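Local coordinates for transcription factor cep-1 (PDB 1T4W), which activates transcription by binding the same DNA consensus sequence as p53, promoting apoptosis under genotoxic stress and ensuring proper meiotic chromosome segregation, at residues E92-F97 with Y102-E107; F120-Y125 with V129-D134; V8-V13 with M19-S24. All coordinates share one frame; numbering follows the deposited sequence.

Contact 1. Residues E92-F97 with Y102-E107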
loop_
_atom_site.group_PDB
_atom_site.type_symbol
_atom_site.label_atom_id
_atom_site.label_comp_id
_atom_site.label_asym_id
_atom_site.label_seq_id
_atom_site.Cartn_x
_atom_site.Cartn_y
_atom_site.Cartn_z
ATOM N N GLU A 92 16.776 -5.337 -11.093
ATOM C CA GLU A 92 15.498 -4.771 -11.544
ATOM C C GLU A 92 15.441 -4.315 -12.998
ATOM O O GLU A 92 16.325 -3.589 -13.463
ATOM C CB GLU A 92 15.105 -3.579 -10.666
ATOM C CG GLU A 92 13.700 -3.051 -10.950
ATOM C CD GLU A 92 12.639 -4.112 -10.709
ATOM O OE1 GLU A 92 12.013 -4.561 -11.689
ATOM O OE2 GLU A 92 12.438 -4.513 -9.541
ATOM N N GLN A 93 14.379 -4.719 -13.698
ATOM C CA GLN A 93 14.185 -4.339 -15.097
ATOM C C GLN A 93 12.971 -3.434 -15.316
ATOM O O GLN A 93 12.509 -3.261 -16.443
ATOM C CB GLN A 93 14.072 -5.583 -15.974
ATOM C CG GLN A 93 13.235 -6.690 -15.379
ATOM C CD GLN A 93 13.367 -7.977 -16.167
ATOM O OE1 GLN A 93 12.808 -9.014 -15.795
ATOM N NE2 GLN A 93 14.114 -7.917 -17.268
ATOM N N HIS A 94 12.458 -2.866 -14.229
ATOM C CA HIS A 94 11.322 -1.950 -14.282
ATOM C C HIS A 94 11.818 -0.618 -13.747
ATOM O O HIS A 94 12.415 -0.560 -12.674
ATOM C CB HIS A 94 10.168 -2.439 -13.404
ATOM C CG HIS A 94 9.516 -3.687 -13.902
ATOM N ND1 HIS A 94 8.894 -3.763 -15.129
ATOM C CD2 HIS A 94 9.392 -4.914 -13.340
ATOM C CE1 HIS A 94 8.413 -4.981 -15.302
ATOM N NE2 HIS A 94 8.703 -5.700 -14.232
ATOM N N PHE A 95 11.583 0.449 -14.492
ATOM C CA PHE A 95 12.024 1.765 -14.055
ATOM C C PHE A 95 10.963 2.402 -13.153
ATOM O O PHE A 95 9.774 2.275 -13.423
ATOM C CB PHE A 95 12.269 2.668 -15.266
ATOM C CG PHE A 95 12.791 4.014 -14.897
ATOM C CD1 PHE A 95 14.130 4.182 -14.572
ATOM C CD2 PHE A 95 11.931 5.098 -14.794
ATOM C CE1 PHE A 95 14.609 5.421 -14.145
ATOM C CE2 PHE A 95 12.396 6.344 -14.368
ATOM C CZ PHE A 95 13.738 6.505 -14.040
ATOM N N PRO A 96 11.373 3.051 -12.046
ATOM C CA PRO A 96 12.742 3.247 -11.538
ATOM C C PRO A 96 13.229 1.947 -10.890
ATOM O O PRO A 96 12.486 1.296 -10.164
ATOM C CB PRO A 96 12.574 4.382 -10.536
ATOM C CG PRO A 96 11.203 4.133 -10.000
ATOM C CD PRO A 96 10.405 3.805 -11.233
ATOM N N PHE A 97 14.472 1.575 -11.157
ATOM C CA PHE A 97 15.016 0.319 -10.657
ATOM C C PHE A 97 15.118 0.163 -9.152
ATOM O O PHE A 97 15.076 -0.961 -8.637
ATOM C CB PHE A 97 16.378 0.067 -11.294
ATOM C CG PHE A 97 16.359 0.152 -12.794
ATOM C CD1 PHE A 97 15.575 -0.725 -13.542
ATOM C CD2 PHE A 97 17.096 1.129 -13.458
ATOM C CE1 PHE A 97 15.522 -0.631 -14.925
ATOM C CE2 PHE A 97 17.052 1.231 -14.844
ATOM C CZ PHE A 97 16.262 0.350 -15.579
ATOM N N TYR A 102 5.868 -1.320 -7.625
ATOM C CA TYR A 102 5.426 -0.731 -8.887
ATOM C C TYR A 102 3.906 -0.849 -9.037
ATOM O O TYR A 102 3.249 -1.641 -8.349
ATOM C CB TYR A 102 6.116 -1.417 -10.075
ATOM C CG TYR A 102 7.628 -1.398 -9.981
ATOM C CD1 TYR A 102 8.322 -2.394 -9.281
ATOM C CD2 TYR A 102 8.364 -0.344 -10.535
ATOM C CE1 TYR A 102 9.714 -2.335 -9.132
ATOM C CE2 TYR A 102 9.738 -0.274 -10.388
ATOM C CZ TYR A 102 10.409 -1.269 -9.682
ATOM O OH TYR A 102 11.760 -1.146 -9.498
ATOM N N ILE A 103 3.362 -0.051 -9.948
ATOM C CA ILE A 103 1.935 -0.011 -10.214
ATOM C C ILE A 103 1.696 -0.501 -11.643
ATOM O O ILE A 103 2.300 0.003 -12.593
ATOM C CB ILE A 103 1.419 1.451 -10.051
ATOM C CG1 ILE A 103 1.769 1.959 -8.645
ATOM C CG2 ILE A 103 -0.088 1.533 -10.319
ATOM C CD1 ILE A 103 1.164 1.146 -7.507
ATOM N N ARG A 104 0.818 -1.487 -11.795
ATOM C CA ARG A 104 0.516 -2.045 -13.109
ATOM C C ARG A 104 -0.995 -2.128 -13.314
ATOM O O ARG A 104 -1.780 -2.128 -12.347
ATOM C CB ARG A 104 1.128 -3.449 -13.245
ATOM C CG ARG A 104 2.647 -3.515 -13.027
ATOM C CD ARG A 104 3.421 -2.827 -14.151
ATOM N NE ARG A 104 3.251 -3.505 -15.438
ATOM C CZ ARG A 104 3.951 -4.568 -15.831
ATOM N NH1 ARG A 104 4.880 -5.088 -15.041
ATOM N NH2 ARG A 104 3.722 -5.112 -17.017
ATOM N N ASN A 105 -1.391 -2.223 -14.577
ATOM C CA ASN A 105 -2.797 -2.304 -14.949
ATOM C C ASN A 105 -3.586 -1.221 -14.241
ATOM O O ASN A 105 -4.670 -1.467 -13.723
ATOM C CB ASN A 105 -3.362 -3.686 -14.598
ATOM C CG ASN A 105 -2.631 -4.793 -15.324
ATOM O OD1 ASN A 105 -2.519 -4.768 -16.550
ATOM N ND2 ASN A 105 -2.115 -5.763 -14.577
ATOM N N SER A 106 -3.035 -0.013 -14.235
ATOM C CA SER A 106 -3.701 1.101 -13.586
ATOM C C SER A 106 -4.702 1.688 -14.541
ATOM O O SER A 106 -4.358 2.019 -15.697
ATOM C CB SER A 106 -2.685 2.195 -13.213
ATOM O OG SER A 106 -3.351 3.298 -12.619
ATOM N N GLU A 107 -5.935 1.825 -14.065
ATOM C CA GLU A 107 -6.987 2.401 -14.886
ATOM C C GLU A 107 -6.675 3.897 -15.044
ATOM O O GLU A 107 -7.018 4.501 -16.048
ATOM C CB GLU A 107 -8.361 2.213 -14.227
ATOM C CG GLU A 107 -8.507 2.979 -12.920
ATOM C CD GLU A 107 -9.952 3.104 -12.454
ATOM O OE1 GLU A 107 -10.829 3.430 -13.286
ATOM O OE2 GLU A 107 -10.212 2.891 -11.255
#

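Contact 2. Residues F120-Y125 with V129-D134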
loop_
_atom_site.group_PDB
_atom_site.type_symbol
_atom_site.label_atom_id
_atom_site.label_comp_id
_atom_site.label_asym_id
_atom_site.label_seq_id
_atom_site.Cartn_x
_atom_site.Cartn_y
_atom_site.Cartn_z
ATOM N N PHE A 120 3.882 7.032 -6.186
ATOM C CA PHE A 120 3.259 6.955 -7.496
ATOM C C PHE A 120 2.043 7.856 -7.351
ATOM O O PHE A 120 1.275 7.730 -6.388
ATOM C CB PHE A 120 2.819 5.531 -7.849
ATOM C CG PHE A 120 3.944 4.654 -8.354
ATOM C CD1 PHE A 120 4.789 3.989 -7.466
ATOM C CD2 PHE A 120 4.188 4.541 -9.714
ATOM C CE1 PHE A 120 5.874 3.226 -7.936
ATOM C CE2 PHE A 120 5.269 3.784 -10.198
ATOM C CZ PHE A 120 6.112 3.129 -9.299
ATOM N N THR A 121 1.897 8.798 -8.272
ATOM C CA THR A 121 0.761 9.708 -8.254
ATOM C C THR A 121 -0.183 9.434 -9.398
ATOM O O THR A 121 0.180 9.546 -10.583
ATOM C CB THR A 121 1.202 11.181 -8.333
ATOM O OG1 THR A 121 2.023 11.492 -7.202
ATOM C CG2 THR A 121 -0.021 12.112 -8.320
ATOM N N LEU A 122 -1.411 9.086 -9.050
ATOM C CA LEU A 122 -2.417 8.819 -10.057
ATOM C C LEU A 122 -3.087 10.133 -10.408
ATOM O O LEU A 122 -3.524 10.859 -9.513
ATOM C CB LEU A 122 -3.490 7.869 -9.521
ATOM C CG LEU A 122 -3.052 6.513 -8.988
ATOM C CD1 LEU A 122 -4.302 5.655 -8.735
ATOM C CD2 LEU A 122 -2.140 5.843 -9.972
ATOM N N ILE A 123 -3.166 10.442 -11.699
ATOM C CA ILE A 123 -3.827 11.671 -12.131
ATOM C C ILE A 123 -5.240 11.292 -12.485
ATOM O O ILE A 123 -5.471 10.468 -13.370
ATOM C CB ILE A 123 -3.155 12.308 -13.368
ATOM C CG1 ILE A 123 -1.796 12.900 -12.986
ATOM C CG2 ILE A 123 -4.032 13.410 -13.919
ATOM C CD1 ILE A 123 -0.709 11.872 -12.706
ATOM N N MET A 124 -6.193 11.883 -11.783
ATOM C CA MET A 124 -7.576 11.563 -12.044
ATOM C C MET A 124 -8.383 12.702 -12.624
ATOM O O MET A 124 -7.824 13.645 -13.174
ATOM C CB MET A 124 -8.187 11.034 -10.771
ATOM C CG MET A 124 -7.347 9.830 -10.327
ATOM S SD MET A 124 -8.011 8.969 -8.952
ATOM C CE MET A 124 -7.950 10.284 -7.729
ATOM N N TYR A 125 -9.697 12.621 -12.506
ATOM C CA TYR A 125 -10.541 13.654 -13.078
ATOM C C TYR A 125 -11.667 13.956 -12.116
ATOM O O TYR A 125 -12.012 13.119 -11.272
ATOM C CB TYR A 125 -11.099 13.151 -14.408
ATOM C CG TYR A 125 -11.706 11.779 -14.259
ATOM C CD1 TYR A 125 -13.013 11.616 -13.790
ATOM C CD2 TYR A 125 -10.954 10.635 -14.522
ATOM C CE1 TYR A 125 -13.554 10.344 -13.585
ATOM C CE2 TYR A 125 -11.484 9.358 -14.319
ATOM C CZ TYR A 125 -12.780 9.221 -13.852
ATOM O OH TYR A 125 -13.294 7.964 -13.648
ATOM N N VAL A 129 -14.300 8.528 -8.147
ATOM C CA VAL A 129 -14.523 8.124 -6.756
ATOM C C VAL A 129 -13.883 6.763 -6.458
ATOM O O VAL A 129 -14.107 6.172 -5.402
ATOM C CB VAL A 129 -16.031 8.048 -6.423
ATOM C CG1 VAL A 129 -16.674 9.446 -6.528
ATOM C CG2 VAL A 129 -16.724 7.076 -7.398
ATOM N N GLN A 130 -13.092 6.260 -7.396
ATOM C CA GLN A 130 -12.438 4.974 -7.179
ATOM C C GLN A 130 -11.183 4.890 -8.007
ATOM O O GLN A 130 -11.046 5.554 -9.029
ATOM C CB GLN A 130 -13.372 3.809 -7.561
ATOM C CG GLN A 130 -12.841 2.407 -7.182
ATOM C CD GLN A 130 -13.920 1.326 -7.265
ATOM O OE1 GLN A 130 -15.063 1.575 -6.918
ATOM N NE2 GLN A 130 -13.551 0.122 -7.705
ATOM N N ALA A 131 -10.229 4.098 -7.546
ATOM C CA ALA A 131 -9.032 3.919 -8.332
ATOM C C ALA A 131 -8.686 2.453 -8.212
ATOM O O ALA A 131 -8.584 1.923 -7.104
ATOM C CB ALA A 131 -7.887 4.775 -7.801
ATOM N N ASN A 132 -8.507 1.815 -9.359
ATOM C CA ASN A 132 -8.135 0.411 -9.431
ATOM C C ASN A 132 -6.763 0.265 -10.059
ATOM O O ASN A 132 -6.398 1.003 -10.985
ATOM C CB ASN A 132 -9.149 -0.364 -10.272
ATOM C CG ASN A 132 -10.536 -0.317 -9.680
ATOM O OD1 ASN A 132 -10.705 -0.439 -8.472
ATOM N ND2 ASN A 132 -11.542 -0.150 -10.529
ATOM N N PHE A 133 -5.989 -0.677 -9.539
ATOM C CA PHE A 133 -4.661 -0.955 -10.082
ATOM C C PHE A 133 -4.055 -2.131 -9.339
ATOM O O PHE A 133 -4.514 -2.507 -8.253
ATOM C CB PHE A 133 -3.734 0.272 -9.935
ATOM C CG PHE A 133 -3.593 0.767 -8.509
ATOM C CD1 PHE A 133 -2.624 0.230 -7.653
ATOM C CD2 PHE A 133 -4.459 1.731 -8.009
ATOM C CE1 PHE A 133 -2.523 0.646 -6.308
ATOM C CE2 PHE A 133 -4.372 2.158 -6.661
ATOM C CZ PHE A 133 -3.395 1.607 -5.809
ATOM N N ASP A 134 -3.036 -2.725 -9.939
ATOM C CA ASP A 134 -2.334 -3.787 -9.258
ATOM C C ASP A 134 -1.069 -3.192 -8.710
ATOM O O ASP A 134 -0.494 -2.289 -9.315
ATOM C CB ASP A 134 -1.919 -4.900 -10.196
ATOM C CG ASP A 134 -3.089 -5.674 -10.710
ATOM O OD1 ASP A 134 -4.007 -5.937 -9.908
ATOM O OD2 ASP A 134 -3.073 -6.017 -11.905
HETATM O O HOH W 1 -12.415 5.974 -11.452
#

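Contact 3. Residues V8-V13 with M19-S24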
loop_
_atom_site.group_PDB
_atom_site.type_symbol
_atom_site.label_atom_id
_atom_site.label_comp_id
_atom_site.label_asym_id
_atom_site.label_seq_id
_atom_site.Cartn_x
_atom_site.Cartn_y
_atom_site.Cartn_z
ATOM N N VAL A 8 -8.040 -4.899 -1.009
ATOM C CA VAL A 8 -7.594 -5.679 -2.160
ATOM C C VAL A 8 -8.911 -6.105 -2.831
ATOM O O VAL A 8 -9.962 -6.046 -2.209
ATOM C CB VAL A 8 -6.798 -6.943 -1.754
ATOM C CG1 VAL A 8 -5.533 -6.545 -0.970
ATOM C CG2 VAL A 8 -7.697 -7.875 -0.942
ATOM N N LEU A 9 -8.865 -6.493 -4.097
ATOM C CA LEU A 9 -10.070 -6.953 -4.780
ATOM C C LEU A 9 -10.318 -8.372 -4.265
ATOM O O LEU A 9 -9.746 -9.326 -4.771
ATOM C CB LEU A 9 -9.841 -6.969 -6.287
ATOM C CG LEU A 9 -11.014 -7.346 -7.191
ATOM C CD1 LEU A 9 -12.227 -6.465 -6.869
ATOM C CD2 LEU A 9 -10.595 -7.171 -8.647
ATOM N N LYS A 10 -11.172 -8.488 -3.254
ATOM C CA LYS A 10 -11.473 -9.752 -2.602
ATOM C C LYS A 10 -11.781 -10.946 -3.479
ATOM O O LYS A 10 -11.296 -12.046 -3.221
ATOM C CB LYS A 10 -12.597 -9.544 -1.586
ATOM C CG LYS A 10 -12.161 -8.703 -0.390
ATOM C CD LYS A 10 -10.823 -9.208 0.170
ATOM C CE LYS A 10 -10.891 -10.698 0.561
ATOM N NZ LYS A 10 -9.631 -11.462 0.279
ATOM N N GLN A 11 -12.579 -10.740 -4.515
ATOM C CA GLN A 11 -12.927 -11.831 -5.407
ATOM C C GLN A 11 -11.685 -12.638 -5.744
ATOM O O GLN A 11 -11.615 -13.833 -5.478
ATOM C CB GLN A 11 -13.546 -11.300 -6.709
ATOM C CG GLN A 11 -14.862 -10.544 -6.554
ATOM C CD GLN A 11 -14.685 -9.107 -6.085
ATOM O OE1 GLN A 11 -14.335 -8.848 -4.928
ATOM N NE2 GLN A 11 -14.928 -8.160 -6.989
ATOM N N LYS A 12 -10.691 -11.977 -6.316
ATOM C CA LYS A 12 -9.470 -12.662 -6.711
ATOM C C LYS A 12 -8.580 -13.107 -5.558
ATOM O O LYS A 12 -8.041 -14.209 -5.572
ATOM C CB LYS A 12 -8.674 -11.779 -7.661
ATOM C CG LYS A 12 -9.494 -11.254 -8.821
ATOM C CD LYS A 12 -8.608 -10.983 -10.025
ATOM C CE LYS A 12 -7.492 -10.008 -9.697
ATOM N NZ LYS A 12 -6.498 -9.944 -10.805
ATOM N N VAL A 13 -8.429 -12.263 -4.551
ATOM C CA VAL A 13 -7.573 -12.612 -3.427
ATOM C C VAL A 13 -8.085 -13.793 -2.593
ATOM O O VAL A 13 -7.299 -14.616 -2.130
ATOM C CB VAL A 13 -7.351 -11.374 -2.525
ATOM C CG1 VAL A 13 -6.585 -11.756 -1.250
ATOM C CG2 VAL A 13 -6.575 -10.320 -3.315
ATOM N N MET A 19 -1.343 -14.672 -2.271
ATOM C CA MET A 19 -1.665 -13.527 -1.414
ATOM C C MET A 19 -2.912 -13.804 -0.613
ATOM O O MET A 19 -3.716 -14.653 -0.981
ATOM C CB MET A 19 -1.875 -12.278 -2.267
ATOM C CG MET A 19 -2.875 -12.503 -3.403
ATOM S SD MET A 19 -2.821 -11.192 -4.647
ATOM C CE MET A 19 -1.225 -11.571 -5.444
ATOM N N ALA A 20 -3.083 -13.046 0.463
ATOM C CA ALA A 20 -4.215 -13.206 1.360
ATOM C C ALA A 20 -4.399 -11.898 2.122
ATOM O O ALA A 20 -3.432 -11.187 2.410
ATOM C CB ALA A 20 -3.938 -14.335 2.334
ATOM N N PHE A 21 -5.645 -11.604 2.463
ATOM C CA PHE A 21 -5.998 -10.373 3.156
ATOM C C PHE A 21 -6.870 -10.695 4.347
ATOM O O PHE A 21 -7.643 -11.647 4.312
ATOM C CB PHE A 21 -6.744 -9.450 2.181
ATOM C CG PHE A 21 -7.219 -8.162 2.792
ATOM C CD1 PHE A 21 -8.285 -8.151 3.694
ATOM C CD2 PHE A 21 -6.583 -6.961 2.491
ATOM C CE1 PHE A 21 -8.704 -6.961 4.287
ATOM C CE2 PHE A 21 -6.997 -5.767 3.078
ATOM C CZ PHE A 21 -8.056 -5.769 3.978
ATOM N N ALA A 22 -6.740 -9.916 5.412
ATOM C CA ALA A 22 -7.577 -10.138 6.580
ATOM C C ALA A 22 -7.691 -8.843 7.367
ATOM O O ALA A 22 -6.956 -7.874 7.126
ATOM C CB ALA A 22 -7.000 -11.253 7.475
ATOM N N ILE A 23 -8.623 -8.842 8.309
ATOM C CA ILE A 23 -8.869 -7.701 9.166
ATOM C C ILE A 23 -8.590 -8.214 10.547
ATOM O O ILE A 23 -8.830 -9.388 10.816
ATOM C CB ILE A 23 -10.340 -7.271 9.134
ATOM C CG1 ILE A 23 -10.777 -6.959 7.702
ATOM C CG2 ILE A 23 -10.527 -6.063 10.026
ATOM C CD1 ILE A 23 -10.134 -5.740 7.099
ATOM N N SER A 24 -8.080 -7.350 11.421
ATOM C CA SER A 24 -7.805 -7.766 12.783
ATOM C C SER A 24 -9.083 -7.574 13.587
ATOM O O SER A 24 -10.076 -7.055 13.068
ATOM C CB SER A 24 -6.688 -6.921 13.392
ATOM O OG SER A 24 -7.117 -5.588 13.623
HETATM O O HOH W 2 -7.663 -13.326 1.395
#

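Contact 1. Residues E92-F97 with Y102-E107
H94 and Y102 are the residues whose backbones come nearest each other, yet their CA atoms stay 8.1 Å apart, so side chains of the strand, Y102 above all, reach across to the irregular loop 92-97, including its backbone. The hydroxyl of Y102 donates a short hydrogen bond to a loop carbonyl, Y102 OH to P96 O, 2.6 Å, at 144° to the C=O bond, and P96 O lies at the rim of the tyrosine ring, in its plane. One ring face takes a CH-pi contact, with H94 CB 3.9 Å from the Y102 ring centroid. Beyond it the imidazole turns an edge toward this face, its plane inclined at 53°, and H94 CE1 lies 3.5 Å from R104 NH1. The E92 and Y102 side chains approach from opposite directions, bringing E92 CG to 3.1 Å from Y102 OH, while the E92 carboxylate forms a salt bridge with K84. A phenylalanine in place of Y102 would probably leave P96 O without its hydroxyl donor and the loop less firmly held. The arrangement pins the loop after helix 86-90, near the zinc site of this p53-like DNA-binding domain, to an outermost strand of the four-stranded sheet.

Contact 2. Residues F120-Y125 with V129-D134
L122 is the main bump of this contact, reaching from strand 119-123 toward a shallow hollow between A131 and F133 on strand 130-137. With CG anti to the carbonyl carbon (chi1 -57°), the branch is carried toward the facing strand and a single methyl does the touching: L122 CD1 rests 3.8 Å from A131 CB and 4.0 Å from F133 CD2. A131 and F133 face the same way, with N132 between them turned away; the small A131 methyl forms the floor and the large F133 ring rises beside it as a wall. The leucine meets that wall obliquely, touching the ring along its CD2 and CE2 side. Two residues further along, M124 supplies a lower bump, its SD approaching A131 CB at 4.4 Å, so A131 is met by both L122 and M124. The four residues are buried, and the CA atoms of L122 and A131 are 8.4 Å apart, a spacing bridged by side chains. H108 packs against M124 and A131, and S106 against L122 and F133. Near the turn the contact becomes polar: a water is hydrogen-bonded to Y125 OH (3.1 Å) and donates to Q130 O (2.8 Å). Strand 119-123 belongs to the seven-stranded mixed sheet and strand 130-137 to the four-stranded antiparallel one, so this is apolar packing between the two sheets of the beta sandwich at the core of the p53-type DNA-binding domain.

Contact 3. Residues V8-V13 with M19-S24
V8 and F21 make the tightest of the apolar contacts: V8 CG2 lies 3.6 Å from F21 CB, and the other valine methyl, V8 CG1, reaches F21 CD2 at 3.6 Å. The two side chains cross at a slant, so the forked end of the valine sits against the beta carbon and CD2 of the phenylalanine. V13, on the short helix 10-13, spreads its two methyls over neighbouring parts of the strand. Its CG1, anti to the backbone N (chi1 174°), packs on backbone, 3.8 Å from A20 CA and as far from F21 N, while V13 CG2 meets M19 SD at 4.1 Å, the two side chains running nearly perpendicular.

This packing joins the end of strand 3-8 and the helical turn after it to strand 19-23. Strand 3-8 is an outermost member of the four-stranded sheet and strand 19-23 of the seven-stranded one, so the contact bridges the two sheets of the p53-like beta sandwich at their margins. A20, whose side chain points away from segment 8-13, packs against R182 and W185 of helix 181-194.

The polar link runs through water. One molecule accepts from both K10 NZ and F21 N, 2.9 Å from each, connecting the lysine ammonium to the strand backbone. K10 bends along its chain to bring its ammonium group back toward the strand, where K10 NZ also lies 4.0 Å from F21 CB. Within the first segment, V13 N donates to L9 O at 3.2 Å, closing the single helical turn with L9 at its N-cap.

Overall arrangement
Along the chain the order is contact 3, contact 1, contact 2, each closing before the next opens. Contacts 1 and 2 adjoin, their centres 14 Å apart: strands 101-104 and 130-137 are neighbours in the four-stranded antiparallel sheet, a probable hydrogen bond joins R104 O to D134 N, and I103 packs on F120 of the opposing sheet. Contact 3 stands apart, its centre 22 Å from that of contact 1 and 19 Å from that of contact 2. Contacts 2 and 3 both span the two sheets, at separate places, and thus hold the sandwich together between them, whereas contact 1 alone lies near the zinc site, tying a loop there to the sandwich.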